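Local structure of predicted metal-dependent phosphohydrolase (Magnetospirillum magnetotacticum MS-1, 3KH1) at residues E19-K22 against L23-I26. The protein is a predicted metal-dependent phosphohydrolase of the HD-domain superfamily that may act as a 5'-deoxynucleotidase. Sequence-based numbering, arbitrary orientation.
Sequences EIDK and LKTI
Successive i+3 to i backbone bonds tie residues 20-22 to 23-25: Leu23 N donates to Ile20 O at 3.0 Å, Lys24 N to Asp21 O and Thr25 N to Lys22 O at 3.1 Å each, with N-H...O angles of 155-165°. The Lys22 carbonyl is gripped twice, because Thr25 OG1 also donates to Lys22 O, at 2.8 Å and in the carbonyl plane. Chi1 of 70° places that hydroxyl between its own backbone N and carbonyl carbon, which turns it back onto the carbonyl three residues earlier. Lys24, extended beyond CG, runs its methylenes past Asp21 O and crosses the aspartate side chain at about a right angle. Its NZ ends in a salt bridge with Asp21 OD1 at 2.7 Å, met on the anti side and 32° out of the carboxylate plane. Lys24 NZ also reaches Glu39 and His47 of the second subunit, whose Thr33 N binds Asp21 OD2. A methionine in place of Lys24 would probably leave Asp21 and Glu39 of the second subunit without their shared positive charge, where Asp21 is itself buried. The i+3 bonding identifies a 3-10 segment, here linking helix 8-19 to strand 27-28 and contributing to the dimer interface of this HD-domain protein.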
loop_
_atom_site.group_PDB
_atom_site.type_symbol
_atom_site.label_atom_id
_atom_site.label_comp_id
_atom_site.label_asym_id
_atom_site.label_seq_id
_atom_site.Cartn_x
_atom_site.Cartn_y
_atom_site.Cartn_z
ATOM N N GLU A 19 5.958 1.485 -13.640
ATOM C CA GLU A 19 6.256 0.056 -13.731
ATOM C C GLU A 19 5.647 -0.749 -12.585
ATOM O O GLU A 19 5.100 -1.833 -12.791
ATOM C CB GLU A 19 7.748 -0.154 -13.757
ATOM C CG GLU A 19 8.153 -1.641 -13.912
ATOM C CD GLU A 19 7.867 -2.299 -15.282
ATOM O OE1 GLU A 19 7.449 -1.630 -16.251
ATOM O OE2 GLU A 19 8.130 -3.520 -15.421
ATOM N N ILE A 20 5.669 -0.184 -11.385
ATOM C CA ILE A 20 5.265 -0.948 -10.208
ATOM C C ILE A 20 3.763 -1.109 -10.101
ATOM O O ILE A 20 3.319 -1.863 -9.227
ATOM C CB ILE A 20 5.938 -0.422 -8.903
ATOM C CG1 ILE A 20 5.448 0.966 -8.510
ATOM C CG2 ILE A 20 7.468 -0.507 -8.980
ATOM C CD1 ILE A 20 5.974 1.475 -7.121
ATOM N N ASP A 21 2.954 -0.471 -10.962
ATOM C CA ASP A 21 1.563 -0.899 -11.122
ATOM C C ASP A 21 1.446 -2.405 -11.216
ATOM O O ASP A 21 0.428 -3.001 -10.789
ATOM C CB ASP A 21 0.883 -0.262 -12.360
ATOM C CG ASP A 21 -0.674 -0.376 -12.339
ATOM O OD1 ASP A 21 -1.280 0.374 -11.561
ATOM O OD2 ASP A 21 -1.283 -1.134 -13.161
ATOM N N LYS A 22 2.448 -3.028 -11.850
ATOM C CA LYS A 22 2.404 -4.457 -12.115
ATOM C C LYS A 22 2.375 -5.313 -10.859
ATOM O O LYS A 22 1.983 -6.481 -10.916
ATOM C CB LYS A 22 3.585 -4.838 -12.980
ATOM C CG LYS A 22 3.538 -4.228 -14.377
ATOM C CD LYS A 22 4.810 -4.627 -15.174
ATOM C CE LYS A 22 4.882 -4.043 -16.565
ATOM N NZ LYS A 22 6.186 -4.469 -17.234
ATOM N N LEU A 23 2.742 -4.762 -9.709
ATOM C CA LEU A 23 2.699 -5.560 -8.465
ATOM C C LEU A 23 1.273 -5.994 -8.152
ATOM O O LEU A 23 1.026 -6.998 -7.479
ATOM C CB LEU A 23 3.324 -4.782 -7.309
ATOM C CG LEU A 23 3.497 -5.581 -6.015
ATOM C CD1 LEU A 23 4.474 -6.741 -6.271
ATOM C CD2 LEU A 23 3.951 -4.675 -4.923
ATOM N N LYS A 24 0.318 -5.206 -8.624
ATOM C CA LYS A 24 -1.107 -5.445 -8.390
ATOM C C LYS A 24 -1.594 -6.747 -9.018
ATOM O O LYS A 24 -2.624 -7.254 -8.566
ATOM C CB LYS A 24 -1.917 -4.250 -8.930
ATOM C CG LYS A 24 -1.605 -2.934 -8.165
ATOM C CD LYS A 24 -2.133 -1.701 -8.876
ATOM C CE LYS A 24 -1.614 -0.421 -8.238
ATOM N NZ LYS A 24 -2.036 0.811 -9.009
ATOM N N THR A 25 -0.848 -7.285 -9.963
ATOM C CA THR A 25 -1.212 -8.473 -10.698
ATOM C C THR A 25 -0.588 -9.749 -10.126
ATOM O O THR A 25 -0.845 -10.826 -10.632
ATOM C CB THR A 25 -0.767 -8.357 -12.243
ATOM O OG1 THR A 25 0.648 -8.424 -12.335
ATOM C CG2 THR A 25 -1.194 -7.114 -12.846
ATOM N N ILE A 26 0.239 -9.631 -9.087
ATOM C CA ILE A 26 0.944 -10.791 -8.491
ATOM C C ILE A 26 0.106 -11.304 -7.339
ATOM O O ILE A 26 -0.152 -10.590 -6.343
ATOM C CB ILE A 26 2.344 -10.434 -8.022
ATOM C CG1 ILE A 26 3.182 -9.798 -9.133
ATOM C CG2 ILE A 26 3.058 -11.689 -7.435
ATOM C CD1 ILE A 26 3.386 -10.685 -10.363
#